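Local coordinates for protein P43 (Trichuris muris, PDB 6QIX) that is the major secreted protein of a whipworm parasite, tethers to matrix and inhibits interleukin-13 function, at residues P115-F123 / E298-A306; K256-K266 / W316-Q327. All coordinates share one frame; numbering follows the deposited sequence.

Contact 1: residues P115-F123 / E298-A306; sequences PHLGCGYAF and EKIWDDFTA
The His116 imidazole lies over the aliphatic part of Glu298, whose CG sits over the ring face, 3.6 Å from the centroid. At the rim of the same ring, ND1 donates to OD1 of Asp302 over 2.9 Å, a His-carboxylate hydrogen bond. It is fairly straight, at 161°, and nearly in the imidazole plane. On the acceptor side it meets the syn side of the carboxylate from 33° out of that group's own plane. Asp302 thus fixes the rotation of the imidazole while Glu298, one helical turn earlier, packs against its face. With CG turned away from the carbonyl carbon (chi1 -53°), His116 can lay its ring along the helix surface. The two acidic neighbours would be expected to favour a protonated imidazole.

The backbone of the loop is held too. Thr305 OG1 stands 2.8 Å from His116 O and is also close to the carbonyl oxygen of Trp301 in its own helix. A water donates to both Thr305 OG1 and Leu117 O, extending this polar seam along the loop. Next to the seam, Leu117 CD1 rests over the indole face of Trp301, 3.6 Å from CD2, a CH-pi contact. Farther out on the indole, Phe123 CE1 approaches CZ3 at 3.7 Å, the two rings nearly parallel but slid so far apart that they barely overlap.

The contact is loop-on-helix packing: segment 115-123, an irregular connection between strand 109-112 and helix 126-129, is anchored at its middle by the Cys119–Cys164 disulfide and laid against helix 292-310. Helix 315-325 packs on Phe123 through Asp319 and Ala322, and Met326, just beyond that helix, touches Trp301.

Contact 2: residues K256-K266 / W316-Q327; sequences KDGCFPLKLGK and WKRDGYAKMLMQ
A type II beta turn, Lys256 to Cys259, and the strand that follows it pack along helix 315-325, with aromatic rings filling much of the interface. The turn lies flat on the indole of Trp316: Gly258 CA is 3.4 Å from the centroid of the five-membered ring, almost directly over it, and Gly258 N stands above the rim near CE2. Trp316 reaches this place with CG between its backbone N and carbonyl carbon (chi1 60°). At the indole edge, a water accepts from NE1 and donates to Asp257 OD1.

Phe260 is the central wedge. One face of its ring covers Gly320, whose CA lies 3.5 Å from the ring centroid, so the glycine lets the Phe260 ring settle directly on the helix backbone; Pro261 CD covers the opposite face. The ring edge points at the face of Tyr321 in an edge-to-face pair with planes at 71°. In one of its two modelled conformers, Met324 brings SD to another part of the Phe260 edge, 4.0 Å from CE2, as a Met-aromatic contact, and its methyl CE lies 3.7 Å from Leu264 CD1. Nearby, a water donates to both Leu262 O and Gly320 O.

At the far end, extended Lys266 slides past Gln327 in the opposite direction and donates from NZ to the Gln327 backbone O over 2.8 Å, from above the carbonyl plane. The Gln327 amide folds back to Lys323 O, with NE2 as donor at 2.9 Å.

Strand 262-268 pairs antiparallel with strand 246-252, whose Phe246 makes a cation-pi contact with Lys266. Cys216 of helix 205-216 packs on Leu262 and Leu264, and Phe304 of helix 292-310 touches Tyr321.

How the contacts relate
From the N terminus, the loop 115-123 comes first and waits some 175 residues for its partner on helix 292-310. Within that span the chain lays down 256-266, whose own partner, 316-327, arrives 50 residues later and beyond 298-306. The two closures therefore cross. Helices 292-310 and 315-325 follow each other directly, so contact 1 ties the loop to the first and contact 2 ties the strand and its turn to the second. The contacts, with centres 14 Å apart, also touch: Ala122 CB packs 3.3 Å from Asp319 OD2, and Phe304 CZ lies against the backbone O of Arg318, joining the loop and both helices, with the two-stranded sheet added through contact 2.

Contact 1: residues P115-F123 / E298-A306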
loop_
_atom_site.group_PDB
_atom_site.type_symbol
_atom_site.label_atom_id
_atom_site.label_comp_id
_atom_site.label_asym_id
_atom_site.label_seq_id
_atom_site.Cartn_x
_atom_site.Cartn_y
_atom_site.Cartn_z
ATOM N N PRO A 115 11.459 3.463 9.726
ATOM C CA PRO A 115 11.684 4.907 9.551
ATOM C C PRO A 115 10.410 5.616 9.104
ATOM O O PRO A 115 9.751 5.193 8.152
ATOM C CB PRO A 115 12.788 4.980 8.476
ATOM C CG PRO A 115 13.501 3.641 8.554
ATOM C CD PRO A 115 12.474 2.624 9.077
ATOM N N HIS A 116 10.028 6.659 9.850
ATOM C CA HIS A 116 8.910 7.525 9.474
ATOM C C HIS A 116 7.551 6.895 9.684
ATOM O O HIS A 116 6.580 7.611 9.950
ATOM C CB HIS A 116 9.024 7.948 8.001
ATOM C CG HIS A 116 10.352 8.542 7.673
ATOM N ND1 HIS A 116 10.786 9.722 8.227
ATOM C CD2 HIS A 116 11.356 8.100 6.889
ATOM C CE1 HIS A 116 12.009 9.980 7.807
ATOM N NE2 HIS A 116 12.382 9.010 6.996
ATOM N N LEU A 117 7.444 5.582 9.490
ATOM C CA LEU A 117 6.146 4.906 9.577
ATOM C C LEU A 117 5.896 4.283 10.953
ATOM O O LEU A 117 4.743 3.921 11.277
ATOM C CB LEU A 117 6.059 3.826 8.489
ATOM C CG LEU A 117 5.480 4.199 7.128
ATOM C CD1 LEU A 117 5.979 5.467 6.541
ATOM C CD2 LEU A 117 5.718 3.008 6.132
ATOM N N GLY A 118 6.938 4.117 11.759
ATOM C CA GLY A 118 6.728 3.535 13.078
ATOM C C GLY A 118 6.314 2.085 12.952
ATOM O O GLY A 118 6.900 1.324 12.177
ATOM N N CYS A 119 5.272 1.669 13.672
ATOM C CA CYS A 119 4.847 0.275 13.577
ATOM C C CYS A 119 3.905 0.160 12.380
ATOM O O CYS A 119 2.677 0.049 12.494
ATOM C CB CYS A 119 4.237 -0.186 14.901
ATOM S SG CYS A 119 5.518 -0.130 16.251
ATOM N N GLY A 120 4.507 0.178 11.198
ATOM C CA GLY A 120 3.744 0.315 9.972
ATOM C C GLY A 120 3.501 -0.970 9.207
ATOM O O GLY A 120 3.097 -0.917 8.043
ATOM N N TYR A 121 3.695 -2.130 9.841
ATOM C CA TYR A 121 3.648 -3.391 9.102
ATOM C C TYR A 121 2.287 -3.692 8.486
ATOM O O TYR A 121 2.207 -4.475 7.529
ATOM C CB TYR A 121 4.066 -4.508 10.036
ATOM C CG TYR A 121 5.500 -4.322 10.455
ATOM C CD1 TYR A 121 6.514 -4.775 9.634
ATOM C CD2 TYR A 121 5.843 -3.645 11.607
ATOM C CE1 TYR A 121 7.811 -4.626 9.946
ATOM C CE2 TYR A 121 7.203 -3.491 11.973
ATOM C CZ TYR A 121 8.175 -3.986 11.132
ATOM O OH TYR A 121 9.502 -3.839 11.413
ATOM N N ALA A 122 1.226 -3.082 8.979
ATOM C CA ALA A 122 -0.091 -3.346 8.400
ATOM C C ALA A 122 -0.335 -2.658 7.071
ATOM O O ALA A 122 -1.239 -3.087 6.329
ATOM C CB ALA A 122 -1.210 -2.909 9.346
ATOM N N PHE A 123 0.404 -1.609 6.741
ATOM C CA PHE A 123 0.074 -0.870 5.518
ATOM C C PHE A 123 1.250 -0.708 4.566
ATOM O O PHE A 123 1.066 -0.131 3.472
ATOM C CB PHE A 123 -0.533 0.507 5.863
ATOM C CG PHE A 123 0.257 1.289 6.872
ATOM C CD1 PHE A 123 1.293 2.111 6.459
ATOM C CD2 PHE A 123 -0.040 1.194 8.225
ATOM C CE1 PHE A 123 2.034 2.801 7.360
ATOM C CE2 PHE A 123 0.698 1.895 9.151
ATOM C CZ PHE A 123 1.732 2.717 8.712
ATOM N N GLU A 298 8.574 12.474 3.891
ATOM C CA GLU A 298 9.040 12.079 5.208
ATOM C C GLU A 298 8.391 12.943 6.277
ATOM O O GLU A 298 8.004 12.444 7.342
ATOM C CB GLU A 298 10.571 12.171 5.267
ATOM C CG GLU A 298 11.223 11.032 4.522
ATOM C CD GLU A 298 12.685 11.258 4.287
ATOM O OE1 GLU A 298 13.174 12.338 4.669
ATOM O OE2 GLU A 298 13.345 10.362 3.721
ATOM N N LYS A 299 8.236 14.235 5.991
ATOM C CA LYS A 299 7.632 15.138 6.957
ATOM C C LYS A 299 6.173 14.765 7.196
ATOM O O LYS A 299 5.724 14.683 8.345
ATOM C CB LYS A 299 7.777 16.582 6.472
ATOM C CG LYS A 299 7.013 17.597 7.318
ATOM C CD LYS A 299 7.607 17.725 8.688
ATOM C CE LYS A 299 7.401 19.124 9.275
ATOM N NZ LYS A 299 8.225 19.263 10.509
ATOM N N ILE A 300 5.420 14.511 6.122
ATOM C CA ILE A 300 4.010 14.158 6.298
ATOM C C ILE A 300 3.858 12.900 7.158
ATOM O O ILE A 300 2.995 12.840 8.045
ATOM C CB ILE A 300 3.314 13.990 4.938
ATOM C CG1 ILE A 300 3.186 15.332 4.218
ATOM C CG2 ILE A 300 1.913 13.388 5.149
ATOM C CD1 ILE A 300 3.042 15.204 2.704
ATOM N N TRP A 301 4.693 11.880 6.920
ATOM C CA TRP A 301 4.616 10.651 7.713
ATOM C C TRP A 301 5.115 10.865 9.131
ATOM O O TRP A 301 4.508 10.350 10.082
ATOM C CB TRP A 301 5.386 9.544 7.011
ATOM C CG TRP A 301 4.535 8.922 5.937
ATOM C CD1 TRP A 301 4.567 9.155 4.588
ATOM C CD2 TRP A 301 3.463 8.002 6.159
ATOM N NE1 TRP A 301 3.592 8.411 3.961
ATOM C CE2 TRP A 301 2.883 7.710 4.906
ATOM C CE3 TRP A 301 2.915 7.421 7.302
ATOM C CZ2 TRP A 301 1.810 6.812 4.768
ATOM C CZ3 TRP A 301 1.861 6.523 7.157
ATOM C CH2 TRP A 301 1.343 6.204 5.899
ATOM N N ASP A 302 6.184 11.639 9.320
ATOM C CA ASP A 302 6.610 11.925 10.687
ATOM C C ASP A 302 5.474 12.583 11.456
ATOM O O ASP A 302 5.207 12.236 12.625
ATOM C CB ASP A 302 7.847 12.842 10.679
ATOM C CG ASP A 302 9.149 12.108 10.323
ATOM O OD1 ASP A 302 9.185 10.863 10.379
ATOM O OD2 ASP A 302 10.154 12.781 9.956
ATOM N N ASP A 303 4.797 13.549 10.816
ATOM C CA ASP A 303 3.710 14.262 11.481
ATOM C C ASP A 303 2.524 13.339 11.762
ATOM O O ASP A 303 1.921 13.404 12.847
ATOM C CB ASP A 303 3.285 15.457 10.639
ATOM C CG ASP A 303 4.362 16.556 10.606
ATOM O OD1 ASP A 303 4.244 17.490 9.782
ATOM O OD2 ASP A 303 5.328 16.489 11.411
ATOM N N PHE A 304 2.182 12.465 10.811
ATOM C CA PHE A 304 1.098 11.515 11.047
ATOM C C PHE A 304 1.433 10.586 12.212
ATOM O O PHE A 304 0.594 10.316 13.084
ATOM C CB PHE A 304 0.797 10.678 9.788
ATOM C CG PHE A 304 -0.088 9.499 10.092
ATOM C CD1 PHE A 304 -1.433 9.699 10.381
ATOM C CD2 PHE A 304 0.429 8.210 10.155
ATOM C CE1 PHE A 304 -2.275 8.629 10.738
ATOM C CE2 PHE A 304 -0.400 7.133 10.520
ATOM C CZ PHE A 304 -1.756 7.328 10.797
ATOM N N THR A 305 2.644 10.027 12.207
ATOM C CA THR A 305 3.008 9.062 13.245
ATOM C C THR A 305 2.974 9.712 14.626
ATOM O O THR A 305 2.399 9.151 15.584
ATOM C CB THR A 305 4.383 8.474 12.898
ATOM O OG1 THR A 305 4.295 7.796 11.619
ATOM C CG2 THR A 305 4.908 7.528 13.958
ATOM N N ALA A 306 3.533 10.924 14.730
ATOM C CA ALA A 306 3.428 11.684 15.973
ATOM C C ALA A 306 1.975 11.980 16.350
ATOM O O ALA A 306 1.601 11.875 17.528
ATOM C CB ALA A 306 4.210 12.981 15.833
HETATM O O HOH W 1 2.605 5.564 11.397
#

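Contact 2: residues K256-K266 / W316-Q327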
loop_
_atom_site.group_PDB
_atom_site.type_symbol
_atom_site.label_atom_id
_atom_site.label_comp_id
_atom_site.label_asym_id
_atom_site.label_seq_id
_atom_site.Cartn_x
_atom_site.Cartn_y
_atom_site.Cartn_z
ATOM N N LYS A 256 -17.941 1.816 14.173
ATOM C CA LYS A 256 -18.087 0.795 15.190
ATOM C C LYS A 256 -16.706 0.585 15.790
ATOM O O LYS A 256 -15.722 0.543 15.051
ATOM C CB LYS A 256 -18.640 -0.523 14.635
ATOM C CG LYS A 256 -19.131 -1.464 15.768
ATOM C CD LYS A 256 -19.660 -2.770 15.213
ATOM C CE LYS A 256 -19.976 -3.751 16.340
ATOM N NZ LYS A 256 -20.720 -4.924 15.813
ATOM N N ASP A 257 -16.624 0.456 17.113
ATOM C CA ASP A 257 -15.302 0.304 17.696
ATOM C C ASP A 257 -14.599 -0.906 17.088
ATOM O O ASP A 257 -15.206 -1.969 16.896
ATOM C CB ASP A 257 -15.386 0.155 19.212
ATOM C CG ASP A 257 -14.007 0.140 19.871
ATOM O OD1 ASP A 257 -13.199 1.052 19.571
ATOM O OD2 ASP A 257 -13.731 -0.788 20.671
ATOM N N GLY A 258 -13.309 -0.735 16.776
ATOM C CA GLY A 258 -12.510 -1.781 16.188
ATOM C C GLY A 258 -12.606 -1.840 14.685
ATOM O O GLY A 258 -11.931 -2.674 14.063
ATOM N N CYS A 259 -13.390 -0.953 14.076
ATOM C CA CYS A 259 -13.696 -1.041 12.651
ATOM C C CYS A 259 -13.496 0.321 12.009
ATOM O O CYS A 259 -14.283 1.242 12.264
ATOM C CB CYS A 259 -15.149 -1.489 12.421
ATOM S SG CYS A 259 -15.647 -3.047 13.221
ATOM N N PHE A 260 -12.527 0.429 11.105
ATOM C CA PHE A 260 -12.357 1.718 10.463
ATOM C C PHE A 260 -13.397 1.842 9.356
ATOM O O PHE A 260 -13.594 0.892 8.609
ATOM C CB PHE A 260 -10.941 1.834 9.854
ATOM C CG PHE A 260 -10.571 3.215 9.459
ATOM C CD1 PHE A 260 -10.157 4.124 10.414
ATOM C CD2 PHE A 260 -10.622 3.598 8.121
ATOM C CE1 PHE A 260 -9.790 5.392 10.053
ATOM C CE2 PHE A 260 -10.307 4.886 7.751
ATOM C CZ PHE A 260 -9.866 5.777 8.718
ATOM N N PRO A 261 -14.021 3.006 9.188
ATOM C CA PRO A 261 -15.201 3.093 8.311
ATOM C C PRO A 261 -14.958 3.283 6.817
ATOM O O PRO A 261 -15.896 3.060 6.032
ATOM C CB PRO A 261 -15.939 4.324 8.851
ATOM C CG PRO A 261 -14.820 5.173 9.383
ATOM C CD PRO A 261 -13.862 4.222 10.008
ATOM N N LEU A 262 -13.779 3.725 6.380
ATOM C CA LEU A 262 -13.577 4.087 4.973
ATOM C C LEU A 262 -12.356 3.388 4.403
ATOM O O LEU A 262 -11.264 3.463 4.977
ATOM C CB LEU A 262 -13.397 5.580 4.830
ATOM C CG LEU A 262 -13.324 6.105 3.406
ATOM C CD1 LEU A 262 -14.663 5.896 2.696
ATOM C CD2 LEU A 262 -12.932 7.559 3.483
ATOM N N LYS A 263 -12.539 2.739 3.270
ATOM C CA LYS A 263 -11.490 2.077 2.518
ATOM C C LYS A 263 -11.385 2.797 1.176
ATOM O O LYS A 263 -12.425 3.130 0.583
ATOM C CB LYS A 263 -11.878 0.619 2.314
ATOM C CG LYS A 263 -10.764 -0.340 2.192
ATOM C CD LYS A 263 -11.190 -1.502 1.277
ATOM C CE LYS A 263 -12.250 -2.378 1.946
ATOM N NZ LYS A 263 -11.853 -3.839 1.985
ATOM N N LEU A 264 -10.156 3.093 0.736
ATOM C CA LEU A 264 -9.956 3.842 -0.506
ATOM C C LEU A 264 -9.098 3.046 -1.483
ATOM O O LEU A 264 -8.071 2.456 -1.088
ATOM C CB LEU A 264 -9.248 5.157 -0.279
ATOM C CG LEU A 264 -9.826 6.428 0.295
ATOM C CD1 LEU A 264 -8.853 7.600 -0.029
ATOM C CD2 LEU A 264 -11.218 6.647 -0.203
ATOM N N GLY A 265 -9.497 3.074 -2.763
ATOM C CA GLY A 265 -8.663 2.550 -3.826
ATOM C C GLY A 265 -8.226 3.691 -4.714
ATOM O O GLY A 265 -8.858 4.748 -4.732
ATOM N N LYS A 266 -7.105 3.501 -5.412
ATOM C CA LYS A 266 -6.544 4.528 -6.275
ATOM C C LYS A 266 -6.311 3.990 -7.671
ATOM O O LYS A 266 -6.098 2.796 -7.882
ATOM C CB LYS A 266 -5.262 5.040 -5.630
ATOM C CG LYS A 266 -4.276 5.604 -6.428
ATOM C CD LYS A 266 -2.945 5.818 -5.677
ATOM C CE LYS A 266 -2.218 6.965 -6.440
ATOM N NZ LYS A 266 -1.030 7.388 -5.732
ATOM N N TRP A 316 -6.205 -0.120 14.930
ATOM C CA TRP A 316 -7.140 -0.247 13.794
ATOM C C TRP A 316 -7.456 1.113 13.179
ATOM O O TRP A 316 -7.693 1.236 11.956
ATOM C CB TRP A 316 -8.431 -0.959 14.227
ATOM C CG TRP A 316 -9.222 -0.261 15.331
ATOM C CD1 TRP A 316 -9.178 -0.527 16.698
ATOM C CD2 TRP A 316 -10.157 0.805 15.160
ATOM N NE1 TRP A 316 -10.008 0.336 17.368
ATOM C CE2 TRP A 316 -10.629 1.155 16.449
ATOM C CE3 TRP A 316 -10.645 1.502 14.030
ATOM C CZ2 TRP A 316 -11.570 2.181 16.648
ATOM C CZ3 TRP A 316 -11.561 2.510 14.211
ATOM C CH2 TRP A 316 -12.034 2.841 15.542
ATOM N N LYS A 317 -7.433 2.147 14.007
ATOM C CA LYS A 317 -7.699 3.488 13.528
ATOM C C LYS A 317 -6.457 4.081 12.869
ATOM O O LYS A 317 -6.549 4.671 11.780
ATOM C CB LYS A 317 -8.203 4.353 14.673
ATOM C CG LYS A 317 -8.593 5.760 14.231
ATOM C CD LYS A 317 -9.037 6.637 15.377
ATOM C CE LYS A 317 -10.217 6.060 16.110
ATOM N NZ LYS A 317 -11.102 7.142 16.626
ATOM N N ARG A 318 -5.284 3.932 13.519
ATOM C CA ARG A 318 -4.026 4.331 12.881
ATOM C C ARG A 318 -3.872 3.684 11.504
ATOM O O ARG A 318 -3.512 4.347 10.521
ATOM C CB ARG A 318 -2.868 3.939 13.797
ATOM C CG ARG A 318 -1.475 4.408 13.365
ATOM C CD ARG A 318 -0.732 3.389 12.422
ATOM N NE ARG A 318 -0.796 2.031 12.952
ATOM C CZ ARG A 318 -0.079 1.574 13.969
ATOM N NH1 ARG A 318 0.789 2.357 14.580
ATOM N NH2 ARG A 318 -0.273 0.342 14.420
ATOM N N ASP A 319 -4.110 2.373 11.422
ATOM C CA ASP A 319 -3.944 1.652 10.162
ATOM C C ASP A 319 -4.913 2.170 9.103
ATOM O O ASP A 319 -4.551 2.340 7.916
ATOM C CB ASP A 319 -4.161 0.153 10.398
ATOM C CG ASP A 319 -3.017 -0.500 11.195
ATOM O OD1 ASP A 319 -1.937 0.154 11.262
ATOM O OD2 ASP A 319 -3.191 -1.655 11.706
ATOM N N GLY A 320 -6.141 2.446 9.509
ATOM C CA GLY A 320 -7.112 2.919 8.535
ATOM C C GLY A 320 -6.714 4.243 7.922
ATOM O O GLY A 320 -6.815 4.416 6.721
ATOM N N TYR A 321 -6.266 5.206 8.750
ATOM C CA TYR A 321 -5.766 6.459 8.215
ATOM C C TYR A 321 -4.522 6.223 7.375
ATOM O O TYR A 321 -4.355 6.824 6.295
ATOM C CB TYR A 321 -5.449 7.438 9.342
ATOM C CG TYR A 321 -6.622 8.208 9.889
ATOM C CD1 TYR A 321 -7.347 9.097 9.100
ATOM C CD2 TYR A 321 -7.008 8.056 11.218
ATOM C CE1 TYR A 321 -8.418 9.800 9.611
ATOM C CE2 TYR A 321 -8.093 8.753 11.743
ATOM C CZ TYR A 321 -8.779 9.629 10.941
ATOM O OH TYR A 321 -9.851 10.333 11.465
ATOM N N ALA A 322 -3.622 5.359 7.850
ATOM C CA ALA A 322 -2.349 5.208 7.159
ATOM C C ALA A 322 -2.570 4.616 5.764
ATOM O O ALA A 322 -1.853 4.950 4.831
ATOM C CB ALA A 322 -1.401 4.335 7.976
ATOM N N LYS A 323 -3.512 3.670 5.622
ATOM C CA LYS A 323 -3.766 3.098 4.301
ATOM C C LYS A 323 -4.217 4.159 3.311
ATOM O O LYS A 323 -3.853 4.092 2.122
ATOM C CB LYS A 323 -4.792 1.954 4.405
ATOM C CG LYS A 323 -4.212 0.707 5.078
ATOM C CD LYS A 323 -5.280 -0.349 5.322
ATOM C CE LYS A 323 -4.836 -1.398 6.206
ATOM N NZ LYS A 323 -5.963 -2.415 6.374
ATOM N N MET A 324 -4.995 5.143 3.767
ATOM C CA MET A 324 -5.378 6.256 2.902
ATOM C C MET A 324 -4.161 7.133 2.578
ATOM O O MET A 324 -3.936 7.502 1.415
ATOM C CB MET A 324 -6.495 7.081 3.572
ATOM C CG MET A 324 -7.791 6.314 3.871
ATOM S SD MET A 324 -9.050 7.303 4.757
ATOM C CE MET A 324 -9.642 8.394 3.460
ATOM N N LEU A 325 -3.358 7.451 3.596
ATOM C CA LEU A 325 -2.174 8.302 3.392
ATOM C C LEU A 325 -1.203 7.656 2.408
ATOM O O LEU A 325 -0.541 8.364 1.625
ATOM C CB LEU A 325 -1.531 8.591 4.754
ATOM C CG LEU A 325 -0.678 9.826 4.936
ATOM C CD1 LEU A 325 -1.471 11.084 4.642
ATOM C CD2 LEU A 325 -0.120 9.882 6.359
ATOM N N MET A 326 -1.101 6.321 2.418
ATOM C CA MET A 326 -0.258 5.648 1.432
ATOM C C MET A 326 -0.677 5.926 -0.013
ATOM O O MET A 326 0.095 5.606 -0.915
ATOM C CB MET A 326 -0.218 4.117 1.648
ATOM C CG MET A 326 0.573 3.755 2.891
ATOM S SD MET A 326 2.267 3.890 2.871
ATOM C CE MET A 326 2.727 2.767 1.569
ATOM N N GLN A 327 -1.896 6.411 -0.237
ATOM C CA GLN A 327 -2.380 6.643 -1.596
ATOM C C GLN A 327 -1.927 7.979 -2.144
ATOM O O GLN A 327 -2.125 8.247 -3.332
ATOM C CB GLN A 327 -3.907 6.585 -1.661
ATOM C CG GLN A 327 -4.509 5.376 -1.042
ATOM C CD GLN A 327 -3.925 4.104 -1.524
ATOM O OE1 GLN A 327 -3.709 3.901 -2.724
ATOM N NE2 GLN A 327 -3.702 3.180 -0.581
HETATM O O HOH W 2 -10.485 0.376 20.060
HETATM O O HOH W 3 -8.602 2.866 5.113
HETATM O O HOH W 4 -4.951 1.624 -4.057
#